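ABC transporter, substrate binding protein (Polyamine) (Agrobacterium tumefaciens, PDB 4EUO) binds gamma-aminobutyric acid (GABA) in the bacterial periplasm and probably delivers it to an ABC transporter for uptake. Local coordinates at residues K131-K136 / Q186-S191; G141-A146 / E306-W311; D175-S180 / A192-G197. One frame throughout, in Å; residues are numbered along the deposited sequence. Where two conformers were deposited one is given.

Interaction 1. Residues K131-K136 / Q186-S191; sequences KRTFYK and QQLIAS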
loop_
_atom_site.group_PDB
_atom_site.type_symbol
_atom_site.label_atom_id
_atom_site.label_comp_id
_atom_site.label_asym_id
_atom_site.label_seq_id
_atom_site.Cartn_x
_atom_site.Cartn_y
_atom_site.Cartn_z
ATOM N N LYS A 131 -17.210 15.499 -5.487
ATOM C CA LYS A 131 -16.783 14.389 -4.644
ATOM C C LYS A 131 -15.308 14.099 -4.798
ATOM O O LYS A 131 -14.740 14.278 -5.863
ATOM C CB LYS A 131 -17.622 13.117 -4.870
ATOM C CG LYS A 131 -19.134 13.260 -4.638
ATOM C CD LYS A 131 -19.509 13.736 -3.227
ATOM C CE LYS A 131 -21.008 13.824 -3.016
ATOM N NZ LYS A 131 -21.664 14.714 -4.017
ATOM N N ARG A 132 -14.696 13.695 -3.694
ATOM C CA ARG A 132 -13.287 13.314 -3.660
ATOM C C ARG A 132 -13.209 12.006 -2.920
ATOM O O ARG A 132 -14.051 11.727 -2.074
ATOM C CB ARG A 132 -12.382 14.383 -3.029
ATOM C CG ARG A 132 -12.871 14.924 -1.693
ATOM C CD ARG A 132 -13.623 16.259 -1.878
ATOM N NE ARG A 132 -12.687 17.343 -2.206
ATOM C CZ ARG A 132 -12.920 18.333 -3.070
ATOM N NH1 ARG A 132 -14.085 18.400 -3.732
ATOM N NH2 ARG A 132 -12.007 19.280 -3.263
ATOM N N THR A 133 -12.187 11.208 -3.237
ATOM C CA THR A 133 -12.096 9.869 -2.641
ATOM C C THR A 133 -10.849 9.660 -1.806
ATOM O O THR A 133 -9.751 10.140 -2.134
ATOM C CB THR A 133 -12.311 8.797 -3.741
ATOM O OG1 THR A 133 -12.381 7.519 -3.115
ATOM C CG2 THR A 133 -11.221 8.736 -4.779
ATOM N N PHE A 134 -11.039 8.940 -0.715
ATOM C CA PHE A 134 -9.980 8.617 0.251
ATOM C C PHE A 134 -10.170 7.184 0.693
ATOM O O PHE A 134 -11.305 6.663 0.667
ATOM C CB PHE A 134 -10.109 9.508 1.489
ATOM C CG PHE A 134 -9.746 10.948 1.237
ATOM C CD1 PHE A 134 -8.415 11.363 1.232
ATOM C CD2 PHE A 134 -10.733 11.900 1.027
ATOM C CE1 PHE A 134 -8.080 12.709 1.027
ATOM C CE2 PHE A 134 -10.389 13.233 0.758
ATOM C CZ PHE A 134 -9.074 13.633 0.790
ATOM N N TYR A 135 -9.082 6.592 1.199
ATOM C CA TYR A 135 -9.084 5.209 1.683
ATOM C C TYR A 135 -9.964 5.068 2.903
ATOM O O TYR A 135 -9.861 5.832 3.868
ATOM C CB TYR A 135 -7.644 4.843 1.996
ATOM C CG TYR A 135 -7.325 3.409 2.336
ATOM C CD1 TYR A 135 -7.982 2.359 1.705
ATOM C CD2 TYR A 135 -6.248 3.104 3.163
ATOM C CE1 TYR A 135 -7.605 1.037 1.930
ATOM C CE2 TYR A 135 -5.850 1.789 3.375
ATOM C CZ TYR A 135 -6.512 0.772 2.727
ATOM O OH TYR A 135 -6.106 -0.523 2.925
ATOM N N LYS A 136 -10.808 4.031 2.880
ATOM C CA LYS A 136 -11.758 3.823 3.945
ATOM C C LYS A 136 -11.178 3.368 5.262
ATOM O O LYS A 136 -11.707 3.718 6.343
ATOM C CB LYS A 136 -12.770 2.762 3.461
ATOM C CG LYS A 136 -13.974 2.561 4.389
ATOM C CD LYS A 136 -14.986 1.644 3.694
ATOM C CE LYS A 136 -16.129 1.215 4.585
ATOM N NZ LYS A 136 -16.900 2.385 5.083
ATOM N N GLN A 186 -9.941 2.817 -8.438
ATOM C CA GLN A 186 -9.830 2.979 -9.879
ATOM C C GLN A 186 -11.192 3.264 -10.516
ATOM O O GLN A 186 -11.296 4.143 -11.369
ATOM C CB GLN A 186 -9.210 1.715 -10.471
ATOM C CG GLN A 186 -7.716 1.576 -10.086
ATOM C CD GLN A 186 -7.205 0.218 -10.408
ATOM O OE1 GLN A 186 -7.732 -0.830 -9.937
ATOM N NE2 GLN A 186 -6.095 0.161 -11.145
ATOM N N GLN A 187 -12.238 2.559 -10.059
ATOM C CA GLN A 187 -13.597 2.806 -10.587
ATOM C C GLN A 187 -14.032 4.229 -10.272
ATOM O O GLN A 187 -14.586 4.888 -11.151
ATOM C CB GLN A 187 -14.559 1.806 -9.923
ATOM C CG GLN A 187 -16.045 1.949 -10.341
ATOM C CD GLN A 187 -16.778 2.920 -9.390
ATOM O OE1 GLN A 187 -17.346 3.931 -9.812
ATOM N NE2 GLN A 187 -16.742 2.683 -8.074
ATOM N N LEU A 188 -13.843 4.685 -9.032
ATOM C CA LEU A 188 -14.280 6.009 -8.648
ATOM C C LEU A 188 -13.621 7.098 -9.467
ATOM O O LEU A 188 -14.320 8.019 -9.926
ATOM C CB LEU A 188 -14.060 6.235 -7.154
ATOM C CG LEU A 188 -14.999 5.451 -6.255
ATOM C CD1 LEU A 188 -14.548 5.509 -4.811
ATOM C CD2 LEU A 188 -16.451 5.937 -6.392
ATOM N N ILE A 189 -12.300 7.010 -9.692
ATOM C CA ILE A 189 -11.593 7.992 -10.490
ATOM C C ILE A 189 -12.048 7.873 -11.954
ATOM O O ILE A 189 -12.455 8.884 -12.554
ATOM C CB ILE A 189 -10.046 7.806 -10.374
ATOM C CG1 ILE A 189 -9.523 7.978 -8.919
ATOM C CG2 ILE A 189 -9.331 8.708 -11.385
ATOM C CD1 ILE A 189 -9.654 9.415 -8.375
ATOM N N ALA A 190 -11.960 6.664 -12.544
ATOM C CA ALA A 190 -12.248 6.505 -13.966
ATOM C C ALA A 190 -13.686 6.878 -14.348
ATOM O O ALA A 190 -13.887 7.429 -15.440
ATOM C CB ALA A 190 -11.919 5.080 -14.424
ATOM N N SER A 191 -14.632 6.645 -13.469
ATOM C CA SER A 191 -16.053 6.930 -13.738
ATOM C C SER A 191 -16.390 8.398 -13.490
ATOM O O SER A 191 -17.513 8.828 -13.801
ATOM C CB SER A 191 -16.925 6.111 -12.803
ATOM O OG SER A 191 -16.803 6.532 -11.459
#
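A chi1 of -173° in Thr-133 turns OG1 away from the backbone N, so that OG1 meets Leu-188 and CG2 meets Ile-189. Leu-188 sets CD1 anti to CA (chi2 169°), and this methyl arrives 3.4 Å from Thr-133 OG1 and 4.1 Å from Thr-133 CB. The other branch, Thr-133 CG2, lies 4.0 Å from Ile-189 CD1, a methyl brought over by a bend at chi2 (-67°). Both pairs cross obliquely, and no hydrogen bond joins the segments. Threonine suits the buried spot because it offers a methyl to the isoleucine while its hydroxyl, though touching a leucine methyl, is satisfied by donating to Ile-177 O. At the far end of the helical segment, Gln-187 O takes two bonds, from Ser-191 N (2.9 Å) and, across the opposite face of its carbonyl plane, from Ser-191 OG (2.8 Å), which ties Ser-191 back to the helical backbone. The contact lays helix 182-190 against strand 132-135, whose backbone is bonded to strands 176-179 and 196-200 on its two flanks, so Leu-188 and Ile-189 sit over the middle strand of three.

Interaction 2. Residues G141-A146 / E306-W311; sequences GVIEAA and ERWYAW. With SO4 (sulfate ion), chain F.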
loop_
_atom_site.group_PDB
_atom_site.type_symbol
_atom_site.label_atom_id
_atom_site.label_comp_id
_atom_site.label_asym_id
_atom_site.label_seq_id
_atom_site.Cartn_x
_atom_site.Cartn_y
_atom_site.Cartn_z
ATOM N N GLY A 141 -1.935 7.640 6.002
ATOM C CA GLY A 141 -2.202 8.351 4.758
ATOM C C GLY A 141 -3.204 9.483 4.854
ATOM O O GLY A 141 -2.864 10.648 4.609
ATOM N N VAL A 142 -4.469 9.158 5.167
ATOM C CA VAL A 142 -5.523 10.186 5.138
ATOM C C VAL A 142 -5.319 11.204 6.247
ATOM O O VAL A 142 -5.438 12.423 6.008
ATOM C CB VAL A 142 -6.920 9.565 5.217
ATOM C CG1 VAL A 142 -7.950 10.677 5.282
ATOM C CG2 VAL A 142 -7.189 8.710 3.996
ATOM N N ILE A 143 -5.008 10.752 7.461
ATOM C CA ILE A 143 -4.796 11.691 8.565
ATOM C C ILE A 143 -3.616 12.608 8.226
ATOM O O ILE A 143 -3.710 13.820 8.410
ATOM C CB ILE A 143 -4.599 10.879 9.865
ATOM C CG1 ILE A 143 -5.957 10.298 10.324
ATOM C CG2 ILE A 143 -3.946 11.761 10.972
ATOM C CD1 ILE A 143 -5.867 9.161 11.303
ATOM N N GLU A 144 -2.514 12.049 7.717
ATOM C CA GLU A 144 -1.372 12.867 7.342
ATOM C C GLU A 144 -1.738 13.852 6.228
ATOM O O GLU A 144 -1.380 15.028 6.313
ATOM C CB GLU A 144 -0.202 11.985 6.882
ATOM C CG GLU A 144 0.490 11.165 7.979
ATOM C CD GLU A 144 -0.141 9.844 8.372
ATOM O OE1 GLU A 144 -1.275 9.527 7.942
ATOM O OE2 GLU A 144 0.553 9.095 9.100
ATOM N N ALA A 145 -2.501 13.416 5.228
ATOM C CA ALA A 145 -2.894 14.332 4.159
ATOM C C ALA A 145 -3.741 15.477 4.717
ATOM O O ALA A 145 -3.545 16.635 4.297
ATOM C CB ALA A 145 -3.648 13.575 3.081
ATOM N N ALA A 146 -4.677 15.191 5.639
ATOM C CA ALA A 146 -5.502 16.245 6.247
ATOM C C ALA A 146 -4.604 17.240 7.005
ATOM O O ALA A 146 -4.809 18.462 6.903
ATOM C CB ALA A 146 -6.497 15.607 7.205
ATOM N N GLU A 306 -9.494 2.804 16.527
ATOM C CA GLU A 306 -10.729 3.080 17.292
ATOM C C GLU A 306 -11.196 4.503 17.042
ATOM O O GLU A 306 -12.373 4.743 16.759
ATOM C CB GLU A 306 -10.473 2.864 18.794
ATOM C CG GLU A 306 -10.442 1.388 19.150
ATOM C CD GLU A 306 -10.384 1.031 20.625
ATOM O OE1 GLU A 306 -10.769 1.872 21.469
ATOM O OE2 GLU A 306 -9.986 -0.116 20.931
ATOM N N ARG A 307 -10.267 5.468 17.085
ATOM C CA ARG A 307 -10.598 6.874 16.861
ATOM C C ARG A 307 -11.067 7.149 15.440
ATOM O O ARG A 307 -11.988 7.941 15.223
ATOM C CB ARG A 307 -9.406 7.759 17.273
ATOM C CG ARG A 307 -9.223 7.603 18.794
ATOM C CD ARG A 307 -8.270 8.558 19.430
ATOM N NE ARG A 307 -8.668 9.951 19.230
ATOM C CZ ARG A 307 -7.891 10.977 19.541
ATOM N NH1 ARG A 307 -6.686 10.770 20.059
ATOM N NH2 ARG A 307 -8.283 12.213 19.276
ATOM N N TRP A 308 -10.393 6.513 14.458
ATOM C CA TRP A 308 -10.742 6.675 13.061
ATOM C C TRP A 308 -12.174 6.196 12.774
ATOM O O TRP A 308 -12.952 6.938 12.201
ATOM C CB TRP A 308 -9.714 5.919 12.200
ATOM C CG TRP A 308 -10.077 5.828 10.750
ATOM C CD1 TRP A 308 -10.644 4.767 10.106
ATOM C CD2 TRP A 308 -9.973 6.881 9.781
ATOM N NE1 TRP A 308 -10.832 5.067 8.766
ATOM C CE2 TRP A 308 -10.435 6.364 8.548
ATOM C CE3 TRP A 308 -9.459 8.196 9.822
ATOM C CZ2 TRP A 308 -10.443 7.119 7.379
ATOM C CZ3 TRP A 308 -9.473 8.952 8.664
ATOM C CH2 TRP A 308 -9.938 8.408 7.451
ATOM N N TYR A 309 -12.512 4.977 13.204
ATOM C CA TYR A 309 -13.857 4.451 12.947
ATOM C C TYR A 309 -14.917 5.202 13.730
ATOM O O TYR A 309 -15.994 5.451 13.190
ATOM C CB TYR A 309 -13.911 2.933 13.159
ATOM C CG TYR A 309 -13.035 2.194 12.172
ATOM C CD1 TYR A 309 -13.223 2.337 10.796
ATOM C CD2 TYR A 309 -11.979 1.409 12.605
ATOM C CE1 TYR A 309 -12.392 1.684 9.891
ATOM C CE2 TYR A 309 -11.139 0.760 11.709
ATOM C CZ TYR A 309 -11.339 0.920 10.347
ATOM O OH TYR A 309 -10.478 0.313 9.474
ATOM N N ALA A 310 -14.603 5.634 14.959
ATOM C CA ALA A 310 -15.560 6.434 15.737
ATOM C C ALA A 310 -15.799 7.774 15.055
ATOM O O ALA A 310 -16.944 8.204 14.913
ATOM C CB ALA A 310 -15.047 6.645 17.146
ATOM N N TRP A 311 -14.738 8.398 14.507
ATOM C CA TRP A 311 -14.912 9.660 13.823
ATOM C C TRP A 311 -15.756 9.474 12.551
ATOM O O TRP A 311 -16.629 10.294 12.247
ATOM C CB TRP A 311 -13.542 10.307 13.504
ATOM C CG TRP A 311 -13.689 11.403 12.502
ATOM C CD1 TRP A 311 -14.160 12.659 12.741
ATOM C CD2 TRP A 311 -13.549 11.294 11.071
ATOM N NE1 TRP A 311 -14.296 13.347 11.560
ATOM C CE2 TRP A 311 -13.937 12.530 10.516
ATOM C CE3 TRP A 311 -13.153 10.259 10.203
ATOM C CZ2 TRP A 311 -13.940 12.769 9.145
ATOM C CZ3 TRP A 311 -13.148 10.499 8.837
ATOM C CH2 TRP A 311 -13.555 11.739 8.318
HETATM S S SO4 F . -4.894 13.924 19.919
HETATM O O1 SO4 F . -5.177 12.781 20.755
HETATM O O2 SO4 F . -4.308 15.006 20.754
HETATM O O3 SO4 F . -3.943 13.569 18.863
HETATM O O4 SO4 F . -6.157 14.326 19.330
#
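Trp-308 carries its side of this contact alone, offering the benzene half of its indole to Val-142 and Ile-143. The two aliphatic chains meet it differently: Val-142 crosses the tryptophan at about a right angle, with CG1 3.7 Å from Trp-308 CH2, whereas Ile-143 runs past it in the opposite sense and brings CD1 to 4.0 Å from Trp-308 CE3. Both approaches are oblique to the ring. The indole reaches across because CG stands anti to the backbone N (chi1 171°), and its polar NE1 is engaged by Lys-136 O, so the buried indole N-H has an acceptor. Within its own helix the ring has Trp-311 CE3 4.2 Å above one face, offset toward the rim, while Trp-308 CD1 lies 3.5 Å above the face of Tyr-309.

One turn of the other helix is secured at its start: Gly-141, the N-cap, donates its N-H to Glu-144 OE1 (2.8 Å), meeting that oxygen from above the carboxylate plane. Glycine suits this position, whose positive phi would press a side chain on the preceding carbonyl.

At the margin, Arg-307 grips a sulfate, probably from the crystallisation liquor, with NH1 2.6 Å from O1 in a nearly straight bond (177°) and NH2 bonded to O4; NH2 also forms a salt bridge with Asp-163. Leu-162 N and Asp-163 N bind the same ion. Helix 162-170 packs against both helices of the contact, through Leu-169 and Ala-165 on Val-142 and Ile-143 and through Leu-162 and Leu-169 on Arg-307 and Trp-311.

Interaction 3. Residues D175-S180 / A192-G197; sequences DIIWWS and AEAPFG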
loop_
_atom_site.group_PDB
_atom_site.type_symbol
_atom_site.label_atom_id
_atom_site.label_comp_id
_atom_site.label_asym_id
_atom_site.label_seq_id
_atom_site.Cartn_x
_atom_site.Cartn_y
_atom_site.Cartn_z
ATOM N N ASP A 175 -18.452 15.374 1.278
ATOM C CA ASP A 175 -18.022 15.256 -0.109
ATOM C C ASP A 175 -17.042 14.103 -0.349
ATOM O O ASP A 175 -16.527 13.950 -1.456
ATOM C CB ASP A 175 -17.513 16.587 -0.677
ATOM C CG ASP A 175 -18.684 17.491 -1.106
ATOM O OD1 ASP A 175 -19.690 16.958 -1.665
ATOM O OD2 ASP A 175 -18.599 18.706 -0.887
ATOM N N ILE A 176 -16.873 13.258 0.673
ATOM C CA ILE A 176 -15.992 12.096 0.522
ATOM C C ILE A 176 -16.791 10.857 0.066
ATOM O O ILE A 176 -17.843 10.522 0.662
ATOM C CB ILE A 176 -15.250 11.786 1.851
ATOM C CG1 ILE A 176 -14.327 12.960 2.241
ATOM C CG2 ILE A 176 -14.459 10.440 1.715
ATOM C CD1 ILE A 176 -13.647 12.811 3.578
ATOM N N ILE A 177 -16.257 10.138 -0.909
ATOM C CA ILE A 177 -16.722 8.801 -1.237
ATOM C C ILE A 177 -15.484 7.927 -0.893
ATOM O O ILE A 177 -14.384 8.169 -1.431
ATOM C CB ILE A 177 -17.127 8.611 -2.705
ATOM C CG1 ILE A 177 -18.330 9.502 -3.052
ATOM C CG2 ILE A 177 -17.468 7.108 -2.960
ATOM C CD1 ILE A 177 -18.760 9.417 -4.478
ATOM N N TRP A 178 -15.643 6.957 -0.016
ATOM C CA TRP A 178 -14.518 6.153 0.433
ATOM C C TRP A 178 -14.208 5.026 -0.518
ATOM O O TRP A 178 -15.129 4.471 -1.121
ATOM C CB TRP A 178 -14.843 5.563 1.813
ATOM C CG TRP A 178 -15.181 6.609 2.824
ATOM C CD1 TRP A 178 -16.440 6.994 3.226
ATOM C CD2 TRP A 178 -14.257 7.386 3.583
ATOM N NE1 TRP A 178 -16.345 7.974 4.187
ATOM C CE2 TRP A 178 -15.010 8.244 4.417
ATOM C CE3 TRP A 178 -12.843 7.468 3.620
ATOM C CZ2 TRP A 178 -14.404 9.153 5.291
ATOM C CZ3 TRP A 178 -12.252 8.361 4.492
ATOM C CH2 TRP A 178 -13.028 9.196 5.310
ATOM N N TRP A 179 -12.907 4.699 -0.675
ATOM C CA TRP A 179 -12.532 3.506 -1.448
ATOM C C TRP A 179 -12.073 2.436 -0.477
ATOM O O TRP A 179 -11.226 2.661 0.397
ATOM C CB TRP A 179 -11.508 3.758 -2.588
ATOM C CG TRP A 179 -10.215 4.448 -2.249
ATOM C CD1 TRP A 179 -9.965 5.785 -2.320
ATOM C CD2 TRP A 179 -8.972 3.824 -1.907
ATOM N NE1 TRP A 179 -8.643 6.043 -2.037
ATOM C CE2 TRP A 179 -8.013 4.856 -1.764
ATOM C CE3 TRP A 179 -8.564 2.495 -1.735
ATOM C CZ2 TRP A 179 -6.671 4.599 -1.487
ATOM C CZ3 TRP A 179 -7.228 2.242 -1.472
ATOM C CH2 TRP A 179 -6.306 3.288 -1.313
ATOM N N SER A 180 -12.677 1.237 -0.639
ATOM C CA SER A 180 -12.359 0.094 0.225
ATOM C C SER A 180 -11.167 -0.688 -0.252
ATOM O O SER A 180 -10.601 -1.461 0.522
ATOM C CB SER A 180 -13.545 -0.858 0.276
ATOM O OG SER A 180 -14.624 -0.214 0.924
ATOM N N ALA A 192 -15.475 9.142 -12.838
ATOM C CA ALA A 192 -15.691 10.508 -12.385
ATOM C C ALA A 192 -16.790 10.565 -11.323
ATOM O O ALA A 192 -17.262 11.650 -10.989
ATOM C CB ALA A 192 -15.985 11.454 -13.540
ATOM N N GLU A 193 -17.123 9.418 -10.684
ATOM C CA GLU A 193 -18.023 9.455 -9.537
ATOM C C GLU A 193 -17.310 10.243 -8.413
ATOM O O GLU A 193 -17.933 10.970 -7.664
ATOM C CB GLU A 193 -18.368 8.031 -9.090
ATOM C CG GLU A 193 -19.431 7.889 -8.030
ATOM C CD GLU A 193 -19.778 6.434 -7.762
ATOM O OE1 GLU A 193 -19.504 5.572 -8.633
ATOM O OE2 GLU A 193 -20.270 6.150 -6.650
ATOM N N ALA A 194 -15.983 10.058 -8.276
ATOM C CA ALA A 194 -15.124 10.878 -7.403
ATOM C C ALA A 194 -13.890 11.075 -8.224
ATOM O O ALA A 194 -12.986 10.241 -8.244
ATOM C CB ALA A 194 -14.820 10.183 -6.095
ATOM N N PRO A 195 -13.884 12.144 -9.038
ATOM C CA PRO A 195 -12.853 12.277 -10.069
ATOM C C PRO A 195 -11.446 12.593 -9.612
ATOM O O PRO A 195 -10.515 12.586 -10.415
ATOM C CB PRO A 195 -13.407 13.370 -10.984
ATOM C CG PRO A 195 -14.211 14.218 -10.048
ATOM C CD PRO A 195 -14.890 13.217 -9.134
ATOM N N PHE A 196 -11.273 12.839 -8.320
ATOM C CA PHE A 196 -9.939 13.027 -7.775
ATOM C C PHE A 196 -9.918 12.545 -6.342
ATOM O O PHE A 196 -10.961 12.429 -5.703
ATOM C CB PHE A 196 -9.395 14.470 -7.947
ATOM C CG PHE A 196 -10.399 15.570 -7.686
ATOM C CD1 PHE A 196 -10.892 15.799 -6.410
ATOM C CD2 PHE A 196 -10.852 16.379 -8.723
ATOM C CE1 PHE A 196 -11.831 16.814 -6.168
ATOM C CE2 PHE A 196 -11.768 17.418 -8.470
ATOM C CZ PHE A 196 -12.247 17.625 -7.201
ATOM N N GLY A 197 -8.733 12.217 -5.864
ATOM C CA GLY A 197 -8.595 11.741 -4.510
ATOM C C GLY A 197 -7.203 11.262 -4.236
ATOM O O GLY A 197 -6.324 11.335 -5.103
#
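Where Ile-177 meets Glu-193 and Ala-194, the aromatic rings of its strand lie apart from the junction. Trp-178 carries Ile-176 CG2 3.5 Å above one face, over the ring centre, and touches Trp-311 and Gln-312 of helix 301-313. Trp-179 makes no contact with 192-197 itself but meets later residues of strand 196-200: its ring stands edge-to-face to Trp-200, a residue of the GABA pocket, and gives NE1 to Ser-198 O, while also stacking with Tyr-135.

The contact itself rests on one methyl. Ile-177 CD1 lies 3.6 Å from Glu-193 O and 3.9 Å from Glu-193 CG, and 4.3 Å from Ala-194 CB. Isoleucine reaches these atoms because CG1 is anti to the carbonyl carbon (chi1 -64°) and the chain continues straight to CD1 (chi2 178°). Glu-193 crosses it at about a right angle and offers its CG methylene to CD1; a glutamate suits this exposed place because its aliphatic part can pack while the residue stays at the surface. Alanine fits the buried position beside it, where a single methyl touches both Ile-177 and Thr-133.

No hydrogen bond links the segments, for strand 132-135 runs between strands 176-179 and 196-200, parallel to both. Strand 176-179, helix 182-190 and strand 196-200 thus form a beta-alpha-beta crossover that skips one strand, an element of the alpha/beta lobes of periplasmic binding proteins.

Interactions 1 and 3 lie about 3 Å apart between centres and serve the same unit: 131-136 with 186-191 fixes the crossover helix on the middle strand, while 175-180 with 192-197 joins the flanking strand to the loop after that helix. Interaction 1 is wholly buried; interaction 3 opens toward the surface, which matches its use of a glutamate stem. Interaction 2, about 17 Å from interaction 1 between centres, is also buried but joins helix to helix through a tryptophan. Trp-178 bridges the two regions by touching both Trp-308 and Trp-311. No hydrogen bond crosses any of the three; interaction 2 is purely apolar, while 1 and 3 also set a methyl against an oxygen.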